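Local atomic coordinates of kelch domain-containing protein (Colletotrichum graminicola M1.001, PDB entry 5C86), a protein that oxidises alcohols as a copper-dependent enzyme of the AA5 family, probably by the copper-radical chemistry known from galactose oxidase. Residues A[176-181]-A[421-426]; A[243-248]-A[332-337]; A[132-137]-A[199-204]. One frame throughout, in Å; residues are numbered along the deposited sequence.

The fold is a seven-bladed kelch propeller followed by a β-rich domain of the E-set type. Contact 3, the first to close along the chain, packs two neighbouring blades, strand 131-134 against strand 197-202. Contact 1 ties the loop before strand 181-183 to the turn after strand 412-422, and contact 2, nested within the span it closes, joins two further propeller loops. Contacts 2 and 3 both lie about 12 Å, centre to centre, from contact 1 but about 23 Å from each other. Contact 1 touches both, through H178 and Y245 on one side and D176, S177 and S137 on the other, linking the copper-site region to the blade interface.

Contact 1 (A[176-181]-A[421-426]); sequences DSHAWL and TTHTVN
The imidazole of H178 overlaps the backbone of H423: carbonyl oxygen H423 O lies 4.0 Å above the centre of one face of the H178 ring. At the rim of that ring CE1 meets the CB of H423 at 3.5 Å, and the two imidazoles adjoin rim to rim, centroids 5.6 Å apart and planes inclined by 23°, without stacking. From the V425 side, methyl CG2 presses on the CB of H178 at 3.7 Å and also reaches its ND1. H178 gets there with CG anti to its carbonyl carbon (chi1 -49°), the ring tucked beside the backbone N, while its NE2 is hydrogen-bonded to Y245. No hydrogen bond spans the two segments. A type I' turn from T422 to V425 brings H423 and V425 to the same imidazole. In it H423 ND1 bonds T422 OG1 close to its ring plane, at 2.9 Å, which helps fix the rotation of the ring. H423 is a copper ligand of this protein, with Y120 and H335 beside it in this metal-free model; a turn carrying a histidine from the C-terminal domain to the propeller's copper site is a hallmark of the galactose oxidase family.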
ATOM      1  N   ASP A 176      14.372 -13.126  -0.248  1.00 14.38           N
ATOM      2  CA  ASP A 176      13.184 -13.478  -0.987  1.00 14.78           C
ATOM      3  C   ASP A 176      11.967 -12.705  -0.517  1.00 15.45           C
ATOM      4  O   ASP A 176      10.845 -13.051  -0.909  1.00 17.61           O
ATOM      5  CB  ASP A 176      12.940 -14.961  -0.752  1.00 16.16           C
ATOM      6  CG  ASP A 176      12.713 -15.320   0.734  1.00 18.16           C
ATOM      7  OD1 ASP A 176      12.979 -14.502   1.722  1.00 18.58           O
ATOM      8  OD2 ASP A 176      12.291 -16.508   0.958  1.00 23.21           O
ATOM      9  N   SER A 177      12.128 -11.695   0.322  1.00 13.76           N
ATOM     10  CA  SER A 177      10.975 -11.124   1.045  1.00 13.47           C
ATOM     11  C   SER A 177      10.648  -9.701   0.526  1.00 11.53           C
ATOM     12  O   SER A 177      11.490  -9.059  -0.179  1.00 12.51           O
ATOM     13  CB  SER A 177      11.302 -11.102   2.515  1.00 16.19           C
ATOM     14  OG  SER A 177      11.450 -12.494   2.900  1.00 15.99           O
ATOM     15  N   HIS A 178       9.480  -9.199   0.909  1.00 11.06           N
ATOM     16  CA  HIS A 178       8.999  -7.864   0.558  1.00 10.77           C
ATOM     17  C   HIS A 178       9.093  -7.602  -0.952  1.00 10.58           C
ATOM     18  O   HIS A 178       9.445  -6.489  -1.364  1.00 11.77           O
ATOM     19  CB  HIS A 178       9.713  -6.763   1.330  1.00 10.86           C
ATOM     20  CG  HIS A 178       9.788  -6.990   2.796  1.00 10.98           C
ATOM     21  ND1 HIS A 178       8.749  -7.404   3.579  1.00 12.16           N
ATOM     22  CD2 HIS A 178      10.849  -6.860   3.606  1.00 12.58           C
ATOM     23  CE1 HIS A 178       9.139  -7.425   4.835  1.00 13.27           C
ATOM     24  NE2 HIS A 178      10.428  -7.164   4.879  1.00 12.66           N
ATOM     25  N   ALA A 179       8.758  -8.580  -1.765  1.00 11.54           N
ATOM     26  CA  ALA A 179       8.734  -8.336  -3.206  1.00 10.55           C
ATOM     27  C   ALA A 179       7.802  -7.170  -3.591  1.00 11.05           C
ATOM     28  O   ALA A 179       6.718  -6.958  -2.952  1.00 12.04           O
ATOM     29  CB  ALA A 179       8.316  -9.577  -3.948  1.00 13.76           C
ATOM     30  N   TRP A 180       8.220  -6.419  -4.608  1.00 10.72           N
ATOM     31  CA  TRP A 180       7.438  -5.280  -5.120  1.00 10.87           C
ATOM     32  C   TRP A 180       6.408  -5.858  -6.147  1.00 12.17           C
ATOM     33  O   TRP A 180       6.596  -5.738  -7.325  1.00 13.00           O
ATOM     34  CB  TRP A 180       8.336  -4.260  -5.754  1.00 11.28           C
ATOM     35  CG  TRP A 180       9.424  -3.687  -4.946  1.00 10.91           C
ATOM     36  CD1 TRP A 180       9.759  -3.960  -3.651  1.00 11.20           C
ATOM     37  CD2 TRP A 180      10.418  -2.825  -5.428  1.00 10.99           C
ATOM     38  NE1 TRP A 180      10.849  -3.243  -3.262  1.00 11.03           N
ATOM     39  CE2 TRP A 180      11.315  -2.541  -4.359  1.00 11.59           C
ATOM     40  CE3 TRP A 180      10.641  -2.204  -6.660  1.00 11.33           C
ATOM     41  CZ2 TRP A 180      12.390  -1.645  -4.505  1.00 11.30           C
ATOM     42  CZ3 TRP A 180      11.698  -1.334  -6.789  1.00 11.48           C
ATOM     43  CH2 TRP A 180      12.568  -1.068  -5.760  1.00 11.82           C
ATOM     44  N   LEU A 181       5.353  -6.457  -5.675  1.00 11.69           N
ATOM     45  CA  LEU A 181       4.363  -7.124  -6.536  1.00 12.09           C
ATOM     46  C   LEU A 181       3.286  -6.157  -7.044  1.00 12.41           C
ATOM     47  O   LEU A 181       2.685  -5.363  -6.277  1.00 12.75           O
ATOM     48  CB  LEU A 181       3.677  -8.194  -5.799  1.00 12.54           C
ATOM     49  CG  LEU A 181       4.518  -9.333  -5.172  1.00 13.21           C
ATOM     50  CD1 LEU A 181       3.631 -10.373  -4.537  1.00 14.09           C
ATOM     51  CD2 LEU A 181       5.415  -9.948  -6.220  1.00 13.97           C
ATOM     52  N   THR A 421      -0.828  -1.466   4.661  1.00 11.32           N
ATOM     53  CA  THR A 421       0.625  -1.558   4.535  1.00 11.93           C
ATOM     54  C   THR A 421       1.296  -2.036   5.795  1.00 12.74           C
ATOM     55  O   THR A 421       0.842  -1.779   6.895  1.00 11.60           O
ATOM     56  CB  THR A 421       1.263  -0.166   4.163  1.00 13.59           C
ATOM     57  OG1 THR A 421       2.616  -0.338   3.691  1.00 13.43           O
ATOM     58  CG2 THR A 421       1.281   0.893   5.248  1.00 12.59           C
ATOM     59  N   THR A 422       2.421  -2.712   5.616  1.00 11.36           N
ATOM     60  CA  THR A 422       3.328  -3.055   6.700  1.00 11.97           C
ATOM     61  C   THR A 422       4.670  -3.298   6.074  1.00 10.72           C
ATOM     62  O   THR A 422       4.741  -3.826   4.964  1.00 11.74           O
ATOM     63  CB  THR A 422       2.798  -4.296   7.484  1.00 12.78           C
ATOM     64  OG1 THR A 422       3.649  -4.447   8.621  1.00 13.23           O
ATOM     65  CG2 THR A 422       2.815  -5.544   6.724  1.00 12.74           C
ATOM     66  N   HIS A 423       5.742  -2.967   6.764  1.00 10.32           N
ATOM     67  CA  HIS A 423       7.079  -3.317   6.323  1.00 11.35           C
ATOM     68  C   HIS A 423       7.457  -2.824   4.929  1.00 11.88           C
ATOM     69  O   HIS A 423       8.265  -3.458   4.272  1.00 12.56           O
ATOM     70  CB  HIS A 423       7.290  -4.872   6.368  1.00 11.83           C
ATOM     71  CG  HIS A 423       7.384  -5.437   7.729  1.00 13.03           C
ATOM     72  ND1 HIS A 423       6.306  -5.553   8.579  1.00 16.00           N
ATOM     73  CD2 HIS A 423       8.481  -5.803   8.454  1.00 14.31           C
ATOM     74  CE1 HIS A 423       6.741  -5.970   9.771  1.00 16.73           C
ATOM     75  NE2 HIS A 423       8.034  -6.158   9.697  1.00 15.78           N
ATOM     76  N   THR A 424       6.940  -1.654   4.587  1.00 11.92           N
ATOM     77  CA  THR A 424       7.166  -0.963   3.305  1.00 12.43           C
ATOM     78  C   THR A 424       6.342  -1.535   2.181  1.00 12.87           C
ATOM     79  O   THR A 424       6.420  -0.969   1.072  1.00 14.00           O
ATOM     80  CB  THR A 424       8.684  -0.860   2.807  1.00 12.90           C
ATOM     81  OG1 THR A 424       9.097  -2.102   2.214  1.00 13.82           O
ATOM     82  CG2 THR A 424       9.590  -0.452   3.927  1.00 13.71           C
ATOM     83  N   VAL A 425       5.536  -2.591   2.412  1.00 11.43           N
ATOM     84  CA  VAL A 425       4.866  -3.309   1.340  1.00 10.45           C
ATOM     85  C   VAL A 425       3.411  -2.836   1.295  1.00 11.40           C
ATOM     86  O   VAL A 425       2.694  -2.906   2.300  1.00 11.93           O
ATOM     87  CB  VAL A 425       4.929  -4.827   1.479  1.00 11.65           C
ATOM     88  CG1 VAL A 425       4.110  -5.491   0.387  1.00 12.42           C
ATOM     89  CG2 VAL A 425       6.382  -5.277   1.547  1.00 12.86           C
ATOM     90  N   ASN A 426       2.928  -2.394   0.134  1.00 10.65           N
ATOM     91  CA  ASN A 426       1.555  -2.012  -0.081  1.00  9.80           C
ATOM     92  C   ASN A 426       1.236  -2.316  -1.535  1.00 10.18           C
ATOM     93  O   ASN A 426       1.396  -1.435  -2.422  1.00 10.81           O
ATOM     94  CB  ASN A 426       1.256  -0.569   0.279  1.00  9.94           C
ATOM     95  CG  ASN A 426      -0.188  -0.216   0.113  1.00 10.74           C
ATOM     96  OD1 ASN A 426      -0.972  -1.009  -0.468  1.00 10.53           O
ATOM     97  ND2 ASN A 426      -0.586   0.942   0.641  1.00 11.09           N
TER

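Contact 2 (A[243-248]-A[332-337]); sequences KGYTGY and RNYHST
Y245 and Y334 meet through their hydroxyls, the OH of Y245 standing 2.7 Å from the OH of Y334 in the hydrogen bond that joins the two loops. Either oxygen may donate. Each hydroxyl approaches the other residue's ring at its edge, near the ring plane. Beyond this pair the polar chain runs on at both ends: Y245 OH also bonds H178, and Y334 OH bonds the hydroxyl of the copper ligand Y120.

Apolar contact accompanies the polar one. The CE1 atoms of Y245 and Y334 lie 3.7 Å apart, with the ring planes inclined by 76° and the centroids 6.0 Å apart, an oblique meeting. Y334 reaches over because its CG is anti to the backbone N (chi1 -164°), which sends the phenol toward the 243-248 loop. Its own neighbour H335 lays CD2 3.6 Å above one face of the Y334 ring, toward the rim, and F280, from outside the segments, packs edge-to-face with it.

Hydrogen bonds within the 332-337 segment and to its neighbours set the turn that carries Y334 and H335. N333 to S336 form a type II turn in which N333 O takes two donors, S336 N and, on a lone pair in the carbonyl plane, S336 OG at 2.7 Å. Copper ligand H335 is oriented by the bond from its ND1 to G352 O.

Two buried phenol oxygens thus share one bond and each has a second partner, H178 at one end and Y120 at the other; these bonds probably help hold Y120 in position in the metal-free site.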
ATOM      1  N   LYS A 243      21.233  -2.593  -0.827  1.00 14.01           N
ATOM      2  CA  LYS A 243      21.718  -3.864  -1.408  1.00 15.33           C
ATOM      3  C   LYS A 243      21.575  -5.068  -0.515  1.00 13.73           C
ATOM      4  O   LYS A 243      21.667  -6.188  -0.961  1.00 15.58           O
ATOM      5  CB  LYS A 243      23.182  -3.728  -1.830  1.00 19.02           C
ATOM      6  CG  LYS A 243      23.456  -2.866  -2.992  1.00 21.73           C
ATOM      7  CD  LYS A 243      24.981  -2.873  -3.302  0.80 23.65           C
ATOM      8  CE  LYS A 243      25.719  -1.860  -2.468  0.70 25.56           C
ATOM      9  NZ  LYS A 243      27.184  -2.045  -2.710  0.55 29.26           N
ATOM     10  N   GLY A 244      21.229  -4.847   0.747  1.00 12.48           N
ATOM     11  CA  GLY A 244      20.825  -5.855   1.668  1.00 13.67           C
ATOM     12  C   GLY A 244      19.791  -5.341   2.623  1.00 13.84           C
ATOM     13  O   GLY A 244      19.623  -4.139   2.741  1.00 15.27           O
ATOM     14  N   TYR A 245      19.182  -6.254   3.341  1.00 13.51           N
ATOM     15  CA  TYR A 245      18.166  -5.878   4.358  1.00 14.93           C
ATOM     16  C   TYR A 245      18.721  -4.909   5.376  1.00 14.11           C
ATOM     17  O   TYR A 245      18.063  -3.958   5.806  1.00 14.39           O
ATOM     18  CB  TYR A 245      17.573  -7.133   5.005  1.00 14.32           C
ATOM     19  CG  TYR A 245      16.172  -7.009   5.530  1.00 14.96           C
ATOM     20  CD1 TYR A 245      15.861  -6.310   6.704  1.00 15.47           C
ATOM     21  CD2 TYR A 245      15.141  -7.582   4.867  1.00 13.65           C
ATOM     22  CE1 TYR A 245      14.529  -6.176   7.106  1.00 16.01           C
ATOM     23  CE2 TYR A 245      13.846  -7.498   5.261  1.00 14.05           C
ATOM     24  CZ  TYR A 245      13.509  -6.783   6.375  1.00 13.44           C
ATOM     25  OH  TYR A 245      12.222  -6.657   6.810  1.00 13.49           O
ATOM     26  N   THR A 246      19.975  -5.150   5.787  1.00 14.51           N
ATOM     27  CA  THR A 246      20.680  -4.279   6.701  1.00 13.58           C
ATOM     28  C   THR A 246      22.116  -4.204   6.284  1.00 14.73           C
ATOM     29  O   THR A 246      22.626  -4.992   5.463  1.00 15.21           O
ATOM     30  CB  THR A 246      20.660  -4.790   8.170  1.00 14.47           C
ATOM     31  OG1 THR A 246      21.338  -6.049   8.235  1.00 15.39           O
ATOM     32  CG2 THR A 246      19.272  -4.924   8.694  1.00 14.88           C
ATOM     33  N   GLY A 247      22.750  -3.238   6.855  1.00 14.32           N
ATOM     34  CA  GLY A 247      24.207  -3.127   6.750  1.00 16.48           C
ATOM     35  C   GLY A 247      24.769  -2.246   5.658  1.00 17.43           C
ATOM     36  O   GLY A 247      25.985  -1.983   5.639  1.00 18.55           O
ATOM     37  N   TYR A 248      23.937  -1.774   4.761  1.00 16.02           N
ATOM     38  CA  TYR A 248      24.358  -0.888   3.691  1.00 15.68           C
ATOM     39  C   TYR A 248      23.676   0.444   3.791  1.00 15.61           C
ATOM     40  O   TYR A 248      22.627   0.583   4.389  1.00 14.86           O
ATOM     41  CB  TYR A 248      23.930  -1.494   2.369  1.00 17.35           C
ATOM     42  CG  TYR A 248      24.625  -2.779   2.033  1.00 20.58           C
ATOM     43  CD1 TYR A 248      25.859  -2.745   1.381  1.00 24.29           C
ATOM     44  CD2 TYR A 248      24.120  -3.970   2.419  1.00 22.81           C
ATOM     45  CE1 TYR A 248      26.523  -3.928   1.079  1.00 25.30           C
ATOM     46  CE2 TYR A 248      24.753  -5.163   2.107  1.00 24.96           C
ATOM     47  CZ  TYR A 248      25.963  -5.111   1.471  1.00 26.82           C
ATOM     48  OH  TYR A 248      26.591  -6.282   1.179  1.00 37.32           O
ATOM     49  N   ARG A 332      10.894   7.696  11.520  1.00 14.37           N
ATOM     50  CA  ARG A 332       9.977   6.686  10.999  1.00 13.97           C
ATOM     51  C   ARG A 332      10.779   5.718  10.157  1.00 14.81           C
ATOM     52  O   ARG A 332      10.795   5.823   8.950  1.00 13.55           O
ATOM     53  CB  ARG A 332       8.872   7.380  10.190  1.00 15.02           C
ATOM     54  CG  ARG A 332       8.002   8.382  10.989  1.00 14.90           C
ATOM     55  CD  ARG A 332       7.197   7.834  12.122  1.00 16.85           C
ATOM     56  NE  ARG A 332       6.466   8.925  12.834  1.00 17.42           N
ATOM     57  CZ  ARG A 332       5.954   8.824  14.070  1.00 20.09           C
ATOM     58  NH1 ARG A 332       6.041   7.724  14.751  1.00 20.58           N
ATOM     59  NH2 ARG A 332       5.361   9.873  14.605  1.00 19.48           N
ATOM     60  N   ASN A 333      11.396   4.773  10.844  1.00 14.55           N
ATOM     61  CA  ASN A 333      12.338   3.889  10.217  1.00 12.91           C
ATOM     62  C   ASN A 333      11.740   2.525  10.123  1.00 12.14           C
ATOM     63  O   ASN A 333      10.607   2.382   9.685  1.00 13.15           O
ATOM     64  CB  ASN A 333      13.724   3.930  10.923  1.00 12.72           C
ATOM     65  CG  ASN A 333      14.411   5.237  10.837  1.00 14.33           C
ATOM     66  OD1 ASN A 333      14.094   6.107  10.028  1.00 14.41           O
ATOM     67  ND2 ASN A 333      15.451   5.388  11.690  1.00 14.44           N
ATOM     68  N   TYR A 334      12.436   1.453  10.501  1.00 11.84           N
ATOM     69  CA  TYR A 334      11.839   0.109  10.451  1.00 11.42           C
ATOM     70  C   TYR A 334      10.556   0.055  11.285  1.00 12.64           C
ATOM     71  O   TYR A 334      10.489   0.607  12.371  1.00 14.52           O
ATOM     72  CB  TYR A 334      12.850  -0.920  10.993  1.00 12.21           C
ATOM     73  CG  TYR A 334      12.533  -2.338  10.655  1.00 11.93           C
ATOM     74  CD1 TYR A 334      12.443  -2.754   9.328  1.00 12.16           C
ATOM     75  CD2 TYR A 334      12.380  -3.345  11.617  1.00 13.77           C
ATOM     76  CE1 TYR A 334      12.195  -4.027   9.002  1.00 12.98           C
ATOM     77  CE2 TYR A 334      12.129  -4.686  11.231  1.00 14.08           C
ATOM     78  CZ  TYR A 334      12.048  -5.004   9.915  1.00 13.71           C
ATOM     79  OH  TYR A 334      11.884  -6.337   9.486  1.00 15.09           O
ATOM     80  N   HIS A 335       9.536  -0.554  10.693  1.00 12.68           N
ATOM     81  CA  HIS A 335       8.209  -0.746  11.268  1.00 12.63           C
ATOM     82  C   HIS A 335       7.344   0.502  11.291  1.00 13.44           C
ATOM     83  O   HIS A 335       6.332   0.506  11.998  1.00 14.25           O
ATOM     84  CB  HIS A 335       8.277  -1.440  12.645  1.00 13.05           C
ATOM     85  CG  HIS A 335       8.653  -2.878  12.561  1.00 13.21           C
ATOM     86  ND1 HIS A 335       8.990  -3.609  13.679  1.00 15.92           N
ATOM     87  CD2 HIS A 335       8.684  -3.753  11.538  1.00 13.83           C
ATOM     88  CE1 HIS A 335       9.202  -4.856  13.341  1.00 15.84           C
ATOM     89  NE2 HIS A 335       9.035  -4.983  12.055  1.00 16.69           N
ATOM     90  N   SER A 336       7.726   1.505  10.528  1.00 11.71           N
ATOM     91  CA  SER A 336       6.869   2.700  10.268  1.00 10.93           C
ATOM     92  C   SER A 336       5.893   2.397   9.109  1.00 11.26           C
ATOM     93  O   SER A 336       6.076   1.489   8.330  1.00 11.82           O
ATOM     94  CB  SER A 336       7.698   3.927   9.948  1.00 13.26           C
ATOM     95  OG  SER A 336       8.440   3.765   8.714  1.00 12.42           O
ATOM     96  N   THR A 337       4.819   3.152   9.158  1.00 11.47           N
ATOM     97  CA  THR A 337       3.712   2.990   8.215  1.00 11.38           C
ATOM     98  C   THR A 337       3.270   4.364   7.705  1.00 11.99           C
ATOM     99  O   THR A 337       3.461   5.375   8.343  1.00 11.91           O
ATOM    100  CB  THR A 337       2.549   2.231   8.847  1.00 13.02           C
ATOM    101  OG1 THR A 337       2.155   2.908  10.061  1.00 13.42           O
ATOM    102  CG2 THR A 337       2.857   0.766   9.057  1.00 13.06           C
TER

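Contact 3 (A[132-137]-A[199-204]); sequences FVIGGS and NWYDTK
D202 OD1 is gripped by both nitrogens of K204, and T203, between them in the chain, rests its methyl on F132. K204 N bonds OD1 at 2.9 Å, with an N-H...O angle of 159°, in an Asx turn; K204 NZ forms a salt bridge to the same oxygen from the opposite face of the carboxylate plane. The lysine amine has a further acceptor in N186 O.

T203 CG2 makes a CH-pi contact, 3.9 Å from the centroid of the F132 ring and 26° off its normal. For this CG2 lies anti to the carbonyl carbon, leaving OG1 between the backbone N and the carbonyl carbon, where it bonds G187 O in its own blade. Farther along the ring of F132, CZ comes to 4.1 Å from the CG of Y201; the two ring planes meet obliquely, at 43°. I134 completes the patch, its extended chain bringing CD1 within 3.7 Å of the CE1 of Y201, and this methyl also touches the phenol oxygen. Y201 OH itself is bonded to P163 O, and V189 of strand 188-191 packs beside F132 and T203.

These four buried side chains join two adjacent propeller blades, the blade of residues 122-158 and the blade of residues 181-214. No hydrogen bond crosses between the segments: the seam is apolar, and the hydroxyls at its margin spend their hydrogen bonds on backbone carbonyls outside it.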
ATOM      1  N   PHE A 132      -2.331 -13.711  -4.517  1.00 15.32           N
ATOM      2  CA  PHE A 132      -1.027 -14.353  -4.862  1.00 14.67           C
ATOM      3  C   PHE A 132      -0.041 -13.986  -3.791  1.00 16.93           C
ATOM      4  O   PHE A 132       0.075 -12.772  -3.437  1.00 14.91           O
ATOM      5  CB  PHE A 132      -0.554 -13.876  -6.218  1.00 15.84           C
ATOM      6  CG  PHE A 132       0.791 -14.321  -6.638  1.00 15.60           C
ATOM      7  CD1 PHE A 132       1.064 -15.668  -6.892  1.00 16.97           C
ATOM      8  CD2 PHE A 132       1.833 -13.398  -6.739  1.00 17.10           C
ATOM      9  CE1 PHE A 132       2.303 -16.043  -7.411  1.00 16.24           C
ATOM     10  CE2 PHE A 132       3.103 -13.802  -7.190  1.00 18.21           C
ATOM     11  CZ  PHE A 132       3.342 -15.127  -7.527  1.00 17.33           C
ATOM     12  N   VAL A 133       0.696 -14.984  -3.289  1.00 14.51           N
ATOM     13  CA  VAL A 133       1.818 -14.673  -2.357  1.00 14.14           C
ATOM     14  C   VAL A 133       3.078 -15.339  -2.850  1.00 16.77           C
ATOM     15  O   VAL A 133       3.026 -16.427  -3.492  1.00 16.34           O
ATOM     16  CB  VAL A 133       1.555 -15.090  -0.894  1.00 14.48           C
ATOM     17  CG1 VAL A 133       0.267 -14.524  -0.329  1.00 15.35           C
ATOM     18  CG2 VAL A 133       1.443 -16.601  -0.737  1.00 15.57           C
ATOM     19  N   ILE A 134       4.215 -14.708  -2.538  1.00 14.42           N
ATOM     20  CA  ILE A 134       5.472 -15.311  -2.857  1.00 14.60           C
ATOM     21  C   ILE A 134       6.537 -14.802  -1.906  1.00 15.42           C
ATOM     22  O   ILE A 134       6.482 -13.674  -1.409  1.00 14.87           O
ATOM     23  CB  ILE A 134       5.850 -15.107  -4.344  1.00 13.99           C
ATOM     24  CG1 ILE A 134       6.992 -16.077  -4.793  1.00 16.56           C
ATOM     25  CG2 ILE A 134       6.222 -13.635  -4.642  1.00 14.75           C
ATOM     26  CD1 ILE A 134       7.181 -16.144  -6.271  1.00 17.68           C
ATOM     27  N   GLY A 135       7.533 -15.661  -1.691  1.00 14.14           N
ATOM     28  CA  GLY A 135       8.576 -15.363  -0.711  1.00 14.06           C
ATOM     29  C   GLY A 135       8.198 -15.345   0.732  1.00 13.31           C
ATOM     30  O   GLY A 135       7.158 -15.849   1.165  1.00 15.27           O
ATOM     31  N   GLY A 136       9.066 -14.748   1.531  1.00 13.71           N
ATOM     32  CA  GLY A 136       8.779 -14.468   2.918  1.00 16.65           C
ATOM     33  C   GLY A 136       9.509 -15.499   3.801  1.00 16.50           C
ATOM     34  O   GLY A 136       8.900 -16.517   4.161  1.00 17.20           O
ATOM     35  N   SER A 137      10.690 -15.125   4.289  1.00 14.41           N
ATOM     36  CA  SER A 137      11.467 -16.037   5.160  1.00 16.13           C
ATOM     37  C   SER A 137      11.717 -15.570   6.559  1.00 15.17           C
ATOM     38  O   SER A 137      12.619 -16.092   7.285  1.00 16.07           O
ATOM     39  CB  SER A 137      12.715 -16.486   4.387  1.00 17.64           C
ATOM     40  OG  SER A 137      13.577 -15.423   4.041  1.00 17.71           O
ATOM     41  N   ASN A 199      10.705  -9.717 -12.821  1.00 15.53           N
ATOM     42  CA  ASN A 199      10.146 -10.972 -13.369  1.00 16.73           C
ATOM     43  C   ASN A 199       8.662 -10.870 -13.468  1.00 17.86           C
ATOM     44  O   ASN A 199       7.986 -10.399 -12.531  1.00 17.06           O
ATOM     45  CB  ASN A 199      10.487 -12.109 -12.495  1.00 16.71           C
ATOM     46  CG  ASN A 199      11.988 -12.430 -12.512  1.00 19.80           C
ATOM     47  OD1 ASN A 199      12.474 -13.101 -13.453  1.00 20.02           O
ATOM     48  ND2 ASN A 199      12.725 -11.902 -11.586  1.00 17.47           N
ATOM     49  N   TRP A 200       8.121 -11.389 -14.571  1.00 15.44           N
ATOM     50  CA  TRP A 200       6.720 -11.625 -14.652  1.00 15.21           C
ATOM     51  C   TRP A 200       6.325 -12.969 -14.114  1.00 17.50           C
ATOM     52  O   TRP A 200       7.060 -13.919 -14.326  1.00 19.80           O
ATOM     53  CB  TRP A 200       6.287 -11.570 -16.127  1.00 14.46           C
ATOM     54  CG  TRP A 200       6.292 -10.277 -16.746  1.00 15.66           C
ATOM     55  CD1 TRP A 200       7.191  -9.776 -17.617  1.00 16.09           C
ATOM     56  CD2 TRP A 200       5.302  -9.235 -16.543  1.00 15.86           C
ATOM     57  NE1 TRP A 200       6.828  -8.516 -18.012  1.00 18.39           N
ATOM     58  CE2 TRP A 200       5.672  -8.176 -17.349  1.00 16.69           C
ATOM     59  CE3 TRP A 200       4.145  -9.127 -15.766  1.00 16.30           C
ATOM     60  CZ2 TRP A 200       4.968  -6.967 -17.376  1.00 17.96           C
ATOM     61  CZ3 TRP A 200       3.429  -7.908 -15.836  1.00 16.01           C
ATOM     62  CH2 TRP A 200       3.854  -6.886 -16.639  1.00 16.67           C
ATOM     63  N   TYR A 201       5.198 -13.037 -13.399  1.00 15.89           N
ATOM     64  CA  TYR A 201       4.562 -14.240 -12.938  1.00 16.34           C
ATOM     65  C   TYR A 201       3.161 -14.282 -13.488  1.00 20.46           C
ATOM     66  O   TYR A 201       2.492 -13.234 -13.668  1.00 18.65           O
ATOM     67  CB  TYR A 201       4.483 -14.332 -11.441  1.00 17.96           C
ATOM     68  CG  TYR A 201       5.838 -14.519 -10.777  1.00 18.13           C
ATOM     69  CD1 TYR A 201       6.322 -15.794 -10.566  1.00 19.86           C
ATOM     70  CD2 TYR A 201       6.640 -13.452 -10.388  1.00 16.51           C
ATOM     71  CE1 TYR A 201       7.567 -15.997  -9.974  1.00 19.09           C
ATOM     72  CE2 TYR A 201       7.871 -13.651  -9.809  1.00 17.84           C
ATOM     73  CZ  TYR A 201       8.352 -14.933  -9.615  1.00 18.80           C
ATOM     74  OH  TYR A 201       9.573 -15.202  -9.001  1.00 17.39           O
ATOM     75  N   ASP A 202       2.712 -15.494 -13.850  1.00 20.86           N
ATOM     76  CA  ASP A 202       1.356 -15.745 -14.293  1.00 24.06           C
ATOM     77  C   ASP A 202       0.775 -16.624 -13.253  1.00 25.29           C
ATOM     78  O   ASP A 202       1.378 -17.639 -12.863  1.00 23.84           O
ATOM     79  CB  ASP A 202       1.387 -16.441 -15.660  1.00 26.07           C
ATOM     80  CG  ASP A 202      -0.014 -16.706 -16.251  1.00 29.83           C
ATOM     81  OD1 ASP A 202      -1.047 -16.531 -15.607  1.00 26.95           O
ATOM     82  OD2 ASP A 202      -0.023 -17.141 -17.419  1.00 34.32           O
ATOM     83  N   THR A 203      -0.362 -16.227 -12.715  1.00 21.83           N
ATOM     84  CA  THR A 203      -0.986 -16.869 -11.638  1.00 20.35           C
ATOM     85  C   THR A 203      -2.084 -17.840 -12.083  1.00 22.68           C
ATOM     86  O   THR A 203      -2.768 -18.373 -11.206  1.00 24.73           O
ATOM     87  CB  THR A 203      -1.589 -15.877 -10.615  1.00 22.59           C
ATOM     88  OG1 THR A 203      -2.646 -15.150 -11.252  1.00 20.60           O
ATOM     89  CG2 THR A 203      -0.457 -14.913 -10.087  1.00 22.56           C
ATOM     90  N   LYS A 204      -2.254 -18.013 -13.375  1.00 25.28           N
ATOM     91  CA  LYS A 204      -3.362 -18.856 -13.868  1.00 25.88           C
ATOM     92  C   LYS A 204      -2.787 -20.296 -14.030  1.00 28.10           C
ATOM     93  O   LYS A 204      -1.577 -20.479 -14.263  1.00 23.97           O
ATOM     94  CB  LYS A 204      -3.831 -18.336 -15.195  1.00 29.36           C
ATOM     95  CG  LYS A 204      -4.431 -16.930 -15.180  1.00 28.88           C
ATOM     96  CD  LYS A 204      -5.075 -16.618 -16.529  1.00 28.28           C
ATOM     97  CE  LYS A 204      -4.201 -16.658 -17.763  1.00 29.22           C
ATOM     98  NZ  LYS A 204      -2.905 -15.956 -17.715  1.00 29.03           N
TER